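Local atomic coordinates of putative major capsid protein (Cafeteriavirus-dependent mavirus, PDB entry 6G43), a protein that probably forms the outer protein shell of a virophage, assembling as trimers with the double jelly-roll architecture of hexon-like capsid proteins. Residues A[74-79]-A[267-272]; A[130-135]-A[387-392]; A[152-157]-A[348-353]; A[283-288]-A[479-484]. All blocks are in the same frame, centred on the assembly; numbering follows the deposited sequence.

Contact 1: residues A[74-79]-A[267-272]; sequences RLRVSF and NMLVQN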
# COMPACT_ATOMS: atom_id res chain seq x y z
N ARG A 74 20.68 11.24 -14.17
CA ARG A 74 21.12 10.60 -12.93
C ARG A 74 22.62 10.73 -12.74
O ARG A 74 23.38 10.72 -13.71
CB ARG A 74 20.74 9.11 -12.95
CG ARG A 74 19.26 8.84 -13.19
CD ARG A 74 18.94 7.36 -13.09
NE ARG A 74 18.82 6.90 -11.70
CZ ARG A 74 17.75 7.05 -10.91
NH1 ARG A 74 17.78 6.57 -9.67
NH2 ARG A 74 16.65 7.67 -11.34
N LEU A 75 23.04 10.88 -11.48
CA LEU A 75 24.45 10.84 -11.09
C LEU A 75 24.76 9.50 -10.46
O LEU A 75 24.04 9.05 -9.56
CB LEU A 75 24.75 11.95 -10.09
CG LEU A 75 24.68 13.39 -10.58
CD1 LEU A 75 24.88 14.34 -9.41
CD2 LEU A 75 25.71 13.66 -11.67
N ARG A 76 25.83 8.86 -10.93
CA ARG A 76 26.26 7.56 -10.44
C ARG A 76 27.62 7.68 -9.75
O ARG A 76 28.64 7.85 -10.41
CB ARG A 76 26.32 6.55 -11.58
CG ARG A 76 24.97 6.31 -12.24
CD ARG A 76 24.99 5.10 -13.17
NE ARG A 76 25.87 5.32 -14.32
CZ ARG A 76 26.17 4.40 -15.24
NH1 ARG A 76 25.67 3.17 -15.18
NH2 ARG A 76 26.99 4.73 -16.25
N VAL A 77 27.62 7.60 -8.42
CA VAL A 77 28.85 7.66 -7.62
C VAL A 77 29.26 6.27 -7.15
O VAL A 77 28.40 5.45 -6.82
CB VAL A 77 28.73 8.63 -6.41
CG1 VAL A 77 28.27 10.00 -6.87
CG2 VAL A 77 27.79 8.10 -5.32
N SER A 78 30.56 6.00 -7.14
CA SER A 78 31.11 4.76 -6.58
C SER A 78 32.34 5.10 -5.73
O SER A 78 33.15 5.94 -6.12
CB SER A 78 31.47 3.77 -7.68
OG SER A 78 32.37 4.33 -8.61
N PHE A 79 32.46 4.44 -4.58
CA PHE A 79 33.51 4.75 -3.60
C PHE A 79 33.66 3.65 -2.56
O PHE A 79 32.77 2.80 -2.40
CB PHE A 79 33.21 6.08 -2.89
CG PHE A 79 31.89 6.09 -2.15
CD1 PHE A 79 31.82 5.68 -0.82
CD2 PHE A 79 30.73 6.52 -2.77
CE1 PHE A 79 30.61 5.69 -0.13
CE2 PHE A 79 29.51 6.53 -2.09
CZ PHE A 79 29.46 6.12 -0.77
N ASN A 267 30.00 9.64 -12.55
CA ASN A 267 29.58 9.91 -13.93
C ASN A 267 28.11 10.31 -13.95
O ASN A 267 27.38 10.06 -12.99
CB ASN A 267 29.84 8.69 -14.83
CG ASN A 267 29.02 7.47 -14.45
OD1 ASN A 267 27.82 7.40 -14.74
ND2 ASN A 267 29.66 6.49 -13.82
N MSE A 268 27.70 10.95 -15.05
CA MSE A 268 26.31 11.32 -15.27
C MSE A 268 25.72 10.39 -16.30
O MSE A 268 26.30 10.20 -17.37
CB MSE A 268 26.22 12.76 -15.75
CG MSE A 268 24.77 13.22 -15.91
SE MSE A 268 24.65 15.18 -15.94
CE MSE A 268 25.72 15.49 -17.56
N LEU A 269 24.56 9.81 -15.98
CA LEU A 269 23.81 8.94 -16.90
C LEU A 269 22.63 9.70 -17.49
O LEU A 269 21.78 10.20 -16.75
CB LEU A 269 23.30 7.70 -16.16
CG LEU A 269 22.53 6.65 -16.98
CD1 LEU A 269 23.40 6.02 -18.06
CD2 LEU A 269 21.98 5.57 -16.06
N VAL A 270 22.59 9.79 -18.82
CA VAL A 270 21.50 10.45 -19.55
C VAL A 270 20.91 9.51 -20.61
O VAL A 270 21.58 8.58 -21.05
CB VAL A 270 21.98 11.74 -20.25
CG1 VAL A 270 22.58 12.71 -19.25
CG2 VAL A 270 22.99 11.44 -21.36
N GLN A 271 19.67 9.78 -21.00
CA GLN A 271 19.06 9.19 -22.20
C GLN A 271 19.09 10.23 -23.30
O GLN A 271 18.72 11.38 -23.06
CB GLN A 271 17.60 8.81 -21.94
CG GLN A 271 17.41 7.66 -20.97
CD GLN A 271 15.94 7.35 -20.75
OE1 GLN A 271 15.24 8.10 -20.07
NE2 GLN A 271 15.46 6.25 -21.33
N ASN A 272 19.52 9.84 -24.50
CA ASN A 272 19.50 10.73 -25.67
C ASN A 272 18.95 10.01 -26.89
O ASN A 272 19.52 9.00 -27.31
CB ASN A 272 20.90 11.28 -25.97
CG ASN A 272 20.89 12.36 -27.03
OD1 ASN A 272 21.27 12.13 -28.18
ND2 ASN A 272 20.42 13.55 -26.66

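Contact 2: residues A[130-135]-A[387-392]; sequences HQYNAD and YNKRFS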
# COMPACT_ATOMS: atom_id res chain seq x y z
N HIS A 130 11.80 17.88 -0.10
CA HIS A 130 11.11 16.96 -1.00
C HIS A 130 10.96 15.53 -0.47
O HIS A 130 9.95 14.88 -0.74
CB HIS A 130 11.79 16.95 -2.38
CG HIS A 130 11.05 16.16 -3.41
ND1 HIS A 130 9.77 16.46 -3.80
CD2 HIS A 130 11.42 15.07 -4.14
CE1 HIS A 130 9.37 15.60 -4.72
NE2 HIS A 130 10.35 14.75 -4.94
N GLN A 131 11.94 15.06 0.31
CA GLN A 131 11.88 13.71 0.91
C GLN A 131 10.70 13.51 1.89
O GLN A 131 10.25 12.38 2.07
CB GLN A 131 13.21 13.35 1.60
CG GLN A 131 13.50 14.11 2.89
CD GLN A 131 14.87 13.79 3.48
OE1 GLN A 131 15.52 12.81 3.10
NE2 GLN A 131 15.31 14.61 4.43
N TYR A 132 10.24 14.60 2.50
CA TYR A 132 9.06 14.58 3.39
C TYR A 132 7.73 14.89 2.69
O TYR A 132 6.69 14.83 3.33
CB TYR A 132 9.24 15.61 4.51
CG TYR A 132 10.40 15.34 5.44
CD1 TYR A 132 10.38 14.26 6.32
CD2 TYR A 132 11.51 16.18 5.46
CE1 TYR A 132 11.45 14.01 7.18
CE2 TYR A 132 12.58 15.95 6.31
CZ TYR A 132 12.54 14.86 7.17
OH TYR A 132 13.60 14.63 8.02
N ASN A 133 7.76 15.19 1.39
CA ASN A 133 6.63 15.83 0.70
C ASN A 133 6.20 15.17 -0.61
O ASN A 133 5.62 15.82 -1.48
CB ASN A 133 6.99 17.31 0.45
CG ASN A 133 5.76 18.21 0.35
OD1 ASN A 133 4.83 18.09 1.14
ND2 ASN A 133 5.77 19.13 -0.61
N ALA A 134 6.44 13.86 -0.75
CA ALA A 134 6.10 13.14 -1.98
C ALA A 134 5.70 11.69 -1.72
O ALA A 134 5.93 11.15 -0.63
CB ALA A 134 7.25 13.19 -2.97
N ASP A 135 5.11 11.07 -2.75
CA ASP A 135 4.75 9.66 -2.73
C ASP A 135 6.03 8.81 -2.58
O ASP A 135 6.97 9.01 -3.34
CB ASP A 135 4.02 9.31 -4.04
CG ASP A 135 3.67 7.83 -4.16
OD1 ASP A 135 3.25 7.23 -3.15
OD2 ASP A 135 3.81 7.28 -5.27
N TYR A 387 2.81 16.04 3.70
CA TYR A 387 3.72 15.39 4.66
C TYR A 387 3.47 13.87 4.67
O TYR A 387 2.35 13.43 4.91
CB TYR A 387 3.56 15.97 6.06
CG TYR A 387 4.53 15.39 7.07
CD1 TYR A 387 5.87 15.78 7.09
CD2 TYR A 387 4.11 14.45 8.01
CE1 TYR A 387 6.76 15.25 8.01
CE2 TYR A 387 4.99 13.91 8.94
CZ TYR A 387 6.32 14.31 8.94
OH TYR A 387 7.19 13.78 9.86
N ASN A 388 4.52 13.11 4.40
CA ASN A 388 4.40 11.69 4.04
C ASN A 388 4.75 10.67 5.15
O ASN A 388 4.85 9.48 4.87
CB ASN A 388 5.23 11.40 2.77
CG ASN A 388 6.73 11.60 2.98
OD1 ASN A 388 7.19 11.88 4.08
ND2 ASN A 388 7.49 11.46 1.90
N LYS A 389 4.93 11.14 6.38
CA LYS A 389 5.27 10.27 7.51
C LYS A 389 4.17 10.25 8.58
O LYS A 389 3.20 11.01 8.50
CB LYS A 389 6.61 10.67 8.13
CG LYS A 389 7.71 10.86 7.10
CD LYS A 389 9.11 10.73 7.69
CE LYS A 389 9.50 9.28 7.93
NZ LYS A 389 9.48 8.45 6.69
N ARG A 390 4.33 9.36 9.55
CA ARG A 390 3.34 9.10 10.59
C ARG A 390 3.55 9.98 11.83
O ARG A 390 4.61 10.58 12.00
CB ARG A 390 3.40 7.63 10.97
CG ARG A 390 3.03 6.71 9.82
CD ARG A 390 3.80 5.41 9.82
NE ARG A 390 3.38 4.54 8.72
CZ ARG A 390 3.72 4.69 7.44
NH1 ARG A 390 4.52 5.68 7.04
NH2 ARG A 390 3.26 3.82 6.54
N PHE A 391 2.52 10.04 12.68
CA PHE A 391 2.53 10.89 13.87
C PHE A 391 3.63 10.52 14.87
O PHE A 391 4.25 11.41 15.46
CB PHE A 391 1.17 10.87 14.59
CG PHE A 391 1.09 11.82 15.75
CD1 PHE A 391 0.81 13.17 15.55
CD2 PHE A 391 1.30 11.38 17.06
CE1 PHE A 391 0.73 14.06 16.62
CE2 PHE A 391 1.23 12.26 18.13
CZ PHE A 391 0.94 13.60 17.91
N SER A 392 3.86 9.22 15.05
CA SER A 392 4.93 8.72 15.92
C SER A 392 6.27 9.38 15.61
O SER A 392 7.01 9.73 16.53
CB SER A 392 5.05 7.20 15.78
OG SER A 392 6.06 6.68 16.63

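Contact 3: residues A[152-157]-A[348-353]; sequences NKIKAV and FAPDQL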
# COMPACT_ATOMS: atom_id res chain seq x y z
N ASN A 152 14.80 9.10 16.05
CA ASN A 152 16.06 9.83 16.27
C ASN A 152 17.25 8.93 16.59
O ASN A 152 18.40 9.35 16.46
CB ASN A 152 15.87 10.91 17.35
CG ASN A 152 16.01 10.36 18.77
OD1 ASN A 152 15.33 9.40 19.15
ND2 ASN A 152 16.89 10.97 19.56
N LYS A 153 16.97 7.71 17.04
CA LYS A 153 17.97 6.66 17.21
C LYS A 153 17.55 5.43 16.40
O LYS A 153 16.37 5.11 16.32
CB LYS A 153 18.08 6.27 18.69
CG LYS A 153 18.67 7.35 19.58
CD LYS A 153 18.88 6.83 21.00
CE LYS A 153 19.57 7.87 21.87
NZ LYS A 153 19.85 7.37 23.25
N ILE A 154 18.54 4.77 15.80
CA ILE A 154 18.34 3.53 15.05
C ILE A 154 19.03 2.39 15.80
O ILE A 154 20.23 2.46 16.07
CB ILE A 154 18.91 3.63 13.62
CG1 ILE A 154 18.10 4.64 12.80
CG2 ILE A 154 18.90 2.27 12.93
CD1 ILE A 154 18.82 5.16 11.58
N LYS A 155 18.27 1.36 16.14
CA LYS A 155 18.80 0.14 16.74
C LYS A 155 18.47 -1.07 15.87
O LYS A 155 17.50 -1.05 15.10
CB LYS A 155 18.26 -0.04 18.16
CG LYS A 155 18.56 1.15 19.05
CD LYS A 155 18.55 0.81 20.53
CE LYS A 155 18.95 2.02 21.36
NZ LYS A 155 19.09 1.71 22.81
N ALA A 156 19.28 -2.11 15.99
CA ALA A 156 19.20 -3.30 15.13
C ALA A 156 17.84 -3.99 15.19
O ALA A 156 17.32 -4.40 14.15
CB ALA A 156 20.30 -4.28 15.50
N VAL A 157 17.28 -4.10 16.39
CA VAL A 157 15.98 -4.77 16.59
C VAL A 157 14.77 -3.99 16.06
O VAL A 157 13.78 -4.62 15.67
CB VAL A 157 15.72 -5.15 18.08
CG1 VAL A 157 16.80 -6.09 18.59
CG2 VAL A 157 15.58 -3.92 18.98
N PHE A 348 27.11 10.15 12.06
CA PHE A 348 26.48 9.09 11.25
C PHE A 348 25.15 8.57 11.81
O PHE A 348 24.68 7.51 11.41
CB PHE A 348 27.49 7.94 11.09
CG PHE A 348 28.88 8.42 10.83
CD1 PHE A 348 29.22 8.96 9.59
CD2 PHE A 348 29.84 8.41 11.83
CE1 PHE A 348 30.49 9.43 9.35
CE2 PHE A 348 31.13 8.87 11.59
CZ PHE A 348 31.45 9.39 10.35
N ALA A 349 24.56 9.35 12.72
CA ALA A 349 23.23 9.08 13.28
C ALA A 349 22.18 9.86 12.48
O ALA A 349 22.55 10.67 11.62
CB ALA A 349 23.21 9.49 14.74
N PRO A 350 20.88 9.63 12.75
CA PRO A 350 19.83 10.43 12.10
C PRO A 350 19.94 11.93 12.36
O PRO A 350 20.52 12.35 13.36
CB PRO A 350 18.54 9.89 12.73
CG PRO A 350 18.86 8.48 13.04
CD PRO A 350 20.29 8.51 13.51
N ASP A 351 19.37 12.72 11.45
CA ASP A 351 19.25 14.16 11.64
C ASP A 351 18.32 14.40 12.82
O ASP A 351 17.18 13.95 12.83
CB ASP A 351 18.67 14.83 10.39
CG ASP A 351 19.67 14.91 9.24
OD1 ASP A 351 20.90 14.86 9.48
OD2 ASP A 351 19.21 15.03 8.09
N GLN A 352 18.83 15.10 13.83
CA GLN A 352 18.07 15.39 15.04
C GLN A 352 17.17 16.60 14.80
O GLN A 352 17.65 17.74 14.79
CB GLN A 352 19.02 15.61 16.22
CG GLN A 352 19.96 14.45 16.51
CD GLN A 352 19.23 13.18 16.94
OE1 GLN A 352 18.59 13.16 18.00
NE2 GLN A 352 19.33 12.13 16.14
N LEU A 353 15.89 16.34 14.56
CA LEU A 353 14.87 17.39 14.48
C LEU A 353 14.12 17.46 15.81
O LEU A 353 14.00 16.46 16.52
CB LEU A 353 13.88 17.16 13.34
CG LEU A 353 14.40 16.77 11.95
CD1 LEU A 353 13.24 16.75 10.96
CD2 LEU A 353 15.48 17.72 11.48

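Contact 4: residues A[283-288]-A[479-484]; sequences PKTIIY and LTYSFE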
# COMPACT_ATOMS: atom_id res chain seq x y z
N PRO A 283 6.33 21.58 -30.41
CA PRO A 283 5.86 22.97 -30.37
C PRO A 283 6.97 24.00 -30.14
O PRO A 283 8.05 23.65 -29.64
CB PRO A 283 4.86 22.98 -29.20
CG PRO A 283 5.24 21.82 -28.36
CD PRO A 283 5.77 20.78 -29.31
N LYS A 284 6.69 25.24 -30.52
CA LYS A 284 7.67 26.33 -30.48
C LYS A 284 8.22 26.58 -29.08
O LYS A 284 9.43 26.74 -28.91
CB LYS A 284 7.05 27.63 -31.00
CG LYS A 284 6.68 27.62 -32.48
CD LYS A 284 6.20 28.99 -32.93
CE LYS A 284 5.70 28.98 -34.37
NZ LYS A 284 6.71 28.44 -35.33
N THR A 285 7.33 26.59 -28.09
CA THR A 285 7.69 26.86 -26.70
C THR A 285 7.19 25.73 -25.80
O THR A 285 5.98 25.49 -25.72
CB THR A 285 7.11 28.20 -26.23
OG1 THR A 285 7.40 29.21 -27.20
CG2 THR A 285 7.69 28.61 -24.88
N ILE A 286 8.12 25.05 -25.14
CA ILE A 286 7.81 23.98 -24.18
C ILE A 286 7.99 24.54 -22.77
O ILE A 286 8.95 25.26 -22.50
CB ILE A 286 8.73 22.75 -24.37
CG1 ILE A 286 8.63 22.22 -25.81
CG2 ILE A 286 8.36 21.64 -23.39
CD1 ILE A 286 9.72 21.23 -26.17
N ILE A 287 7.06 24.18 -21.88
CA ILE A 287 7.07 24.63 -20.48
C ILE A 287 7.45 23.46 -19.57
O ILE A 287 7.08 22.31 -19.82
CB ILE A 287 5.70 25.21 -20.08
CG1 ILE A 287 5.30 26.36 -21.03
CG2 ILE A 287 5.73 25.71 -18.63
CD1 ILE A 287 3.88 26.86 -20.88
N TYR A 288 8.20 23.77 -18.51
CA TYR A 288 8.65 22.79 -17.51
C TYR A 288 8.36 23.32 -16.11
O TYR A 288 8.62 24.48 -15.82
CB TYR A 288 10.15 22.53 -17.65
CG TYR A 288 10.57 21.97 -18.99
CD1 TYR A 288 10.79 22.82 -20.07
CD2 TYR A 288 10.75 20.60 -19.18
CE1 TYR A 288 11.18 22.32 -21.31
CE2 TYR A 288 11.13 20.09 -20.42
CZ TYR A 288 11.34 20.96 -21.48
OH TYR A 288 11.72 20.48 -22.70
N LEU A 479 8.39 28.42 -13.45
CA LEU A 479 8.40 27.68 -14.71
C LEU A 479 9.65 27.99 -15.52
O LEU A 479 10.18 29.10 -15.44
CB LEU A 479 7.15 28.00 -15.54
CG LEU A 479 5.81 27.72 -14.86
CD1 LEU A 479 4.67 28.08 -15.79
CD2 LEU A 479 5.67 26.28 -14.39
N THR A 480 10.10 27.00 -16.27
CA THR A 480 11.21 27.15 -17.21
C THR A 480 10.64 26.97 -18.62
O THR A 480 9.88 26.04 -18.88
CB THR A 480 12.33 26.12 -16.94
OG1 THR A 480 12.88 26.36 -15.64
CG2 THR A 480 13.44 26.22 -17.97
N TYR A 481 11.02 27.89 -19.52
CA TYR A 481 10.50 27.93 -20.88
C TYR A 481 11.62 27.61 -21.86
O TYR A 481 12.68 28.23 -21.80
CB TYR A 481 9.94 29.32 -21.18
CG TYR A 481 8.85 29.76 -20.22
CD1 TYR A 481 9.17 30.43 -19.03
CD2 TYR A 481 7.50 29.52 -20.50
CE1 TYR A 481 8.17 30.84 -18.15
CE2 TYR A 481 6.50 29.92 -19.62
CZ TYR A 481 6.84 30.58 -18.45
OH TYR A 481 5.85 30.98 -17.58
N SER A 482 11.39 26.62 -22.73
CA SER A 482 12.35 26.22 -23.77
C SER A 482 11.83 26.73 -25.12
O SER A 482 10.84 26.21 -25.64
CB SER A 482 12.48 24.70 -23.81
OG SER A 482 13.32 24.26 -24.87
N PHE A 483 12.51 27.74 -25.67
CA PHE A 483 12.13 28.31 -26.97
C PHE A 483 12.78 27.56 -28.13
O PHE A 483 13.87 26.99 -27.98
CB PHE A 483 12.48 29.80 -27.02
CG PHE A 483 11.71 30.63 -26.03
CD1 PHE A 483 10.46 31.15 -26.37
CD2 PHE A 483 12.20 30.87 -24.76
CE1 PHE A 483 9.74 31.91 -25.47
CE2 PHE A 483 11.48 31.63 -23.84
CZ PHE A 483 10.25 32.15 -24.20
N GLU A 484 12.11 27.59 -29.28
CA GLU A 484 12.53 26.85 -30.49
C GLU A 484 13.92 27.24 -31.00
O GLU A 484 14.67 26.39 -31.47
CB GLU A 484 11.50 27.07 -31.61
CG GLU A 484 11.55 26.02 -32.70
CD GLU A 484 10.47 26.23 -33.74
OE1 GLU A 484 10.39 27.34 -34.31
OE2 GLU A 484 9.69 25.28 -33.99
O HOH W 1 13.81 21.75 -23.92

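Contact 1: residues A[74-79]-A[267-272]
R76 holds N267 with two nitrogens of its guanidinium, both turned on the single oxygen OD1, across two antiparallel neighbours of a jelly-roll-like sheet. The NE hydrogen takes the direct route, 2.9 Å from NE to OD1 and lying on a lone pair in the plane of the amide. NH2 reaches the same OD1 at 3.2 Å from well above that plane, a more bent bond that misses the lone pairs. The two flat groups stand almost upright on one another, 80° apart, while OD1 stays close to the guanidinium plane. A turn at chi3 (-66°) swings the head of R76 toward N267 and leaves NH1 for a salt bridge to E374 of the second subunit, so one arginine serves both the sheet and the trimer interface.

Beneath these side chains runs the backbone ladder. R76 and N267 form one hydrogen-bonded pair, with R76 N to N267 O at 2.8 Å, and R74 and L269 form the other, with L269 N to R74 O at 2.7 Å. On the same face of the sheet R74 turns its own guanidinium away, to D203. On the opposite face the contact is apolar: between the two pairs, L75 CD2 rests on CB of the selenomethionine M268 at 4.2 Å. Back on the arginine side, L269 CD1 sits 4.2 Å above the R76 guanidinium plane, over its centre.

Contact 2: residues A[130-135]-A[387-392]
Y132 meets K389 along the rim of its ring, where CD of the lysine lies in the ring plane, 4.0 Å from CD1. On one ring face rests CG of Q131, 3.8 Å above the plane and shifted toward the rim. The ring of Y387 runs alongside and points the same way, its CE1 reaching Y132 CD1 at 4.1 Å from an oblique direction. The lysine chain bends at chi3 and chi4, and its NZ finds the carbonyl of V148.

The polar half of the contact belongs to N388. A chi1 of 64° places its CG between its own backbone N and carbonyl carbon, and the amide thereby reaches the type I turn of H130 to N133 and the residue after it. Both hydrogens of ND2 are spent there: one goes to Q131 O in the turn at 2.9 Å, approaching from above the carbonyl plane, and the other to A134 O, just beyond it, at 3.0 Å, lying on a lone pair. Each acceptor lies close to the plane of the asparagine amide. The backbone takes part too, N388 N donating to Y132 O at 3.0 Å. Farther along, R390 forms a salt bridge with D171 of the third subunit, so this loop faces both inward and across the trimer.

This is a worked case of a side-chain amide doing the work of backbone. With one nitrogen bonded to two main-chain carbonyls, the rotation of the N388 amide is fixed, and directional bonds flanked by aromatic packing join the loop between helices 123-130 and 136-142 to the segment leading into helix 391-394.

Contact 3: residues A[152-157]-A[348-353]
N152 lies against Q352, and its side chain can be followed outward atom by atom. CB already touches the glutamine, 3.6 Å from Q352 OE1. The torsion at chi1 (83°) then sets CG between the backbone N and the carbonyl carbon of N152, and CG stays beside the same OE1. At the tip the amide divides its duties: ND2 donates to Q352 OE1 at 3.2 Å, on a lone pair and in the carbonyl plane, whereas OD1 turns outside the contact to accept from the backbone N of F420.

The glutamine answers in kind. Folded back at chi2 (-64°), it brings NE2 to the main-chain carbonyl of N152, 2.9 Å from NE2 to N152 O and again on a lone pair. The second hydrogen of NE2 is spent within its own loop on P350 O at 3.0 Å, reached from above the carbonyl plane. The two amide groups are turned 52° against each other, and each acceptor lies near the plane of the amide that donates to it.

Beside this polar patch, the proline ring packs along the other loop. P350 CG meets I154 CD1 at 3.6 Å and lies equally near N152 O, so one ring atom borders both the apolar and the polar part.

Neither segment here is a regular strand or helix. The glutamine amide accepts from the side chain of N152 and donates to its main-chain carbonyl, and these two bonds fix the Q352 amide between two irregular segments, one following helix 136-142 and the other leading into strand 355-363.

Contact 4: residues A[283-288]-A[479-484]
T285 and F483 stand side by side, and the threonine's chi1 of -49° turns CG2 over one face of the phenyl ring, 3.9 Å from F483 CE1, with OG1 beside CD1. On the other side of the sheet, S482 holds OG anti to its backbone N (chi1 176°), which aims it at the water that also binds Y288 OH. That water lies 2.7 Å from S482 OG and donates to the tyrosine oxygen, which is also hydrogen-bonded to P221 O. The Y288 ring brings its CE1 within 3.7 Å of S482 CB and has T480 O at its edge.

The backbones supply two hydrogen-bonded pairs, I286 with S482 and Y288 with T480; S482 N to I286 O, at 2.8 Å, is nearly straight. I287 divides its branches, CG1 against Y481 CD2 at 3.9 Å and CG2 against L479 CD1 at 3.8 Å. Both neighbouring subunits close on this patch, L11 of the second and T25 of the third packing on I287. At the exposed end, K284 and E484 form a long salt bridge. The alternating side chains and paired strands are those of an antiparallel sheet, consistent with the C-terminal jelly roll of hexon-like capsid proteins.

Along the chain the first segments of contacts 1, 2 and 3 come in that order, then contact 1 closes, contact 4 opens, and contacts 3, 2 and 4 close in turn. Contacts 1 and 4 are ladders in different antiparallel sheets, with centres about 25 Å apart, and the consecutive strands 258-273 and 285-305 lead from one to the other. Contacts 2 and 3 join loops, centres about 17 Å apart, and touch where Y132 OH meets L353 CD1 at 3.6 Å. Contacts 3 and 4, whose centres are about 44 Å apart, lie on opposite sides of the chain's centre. Contacts 1 and 4 touch the second subunit, and contacts 2 and 4 the third, so three of the four contacts also border subunit interfaces.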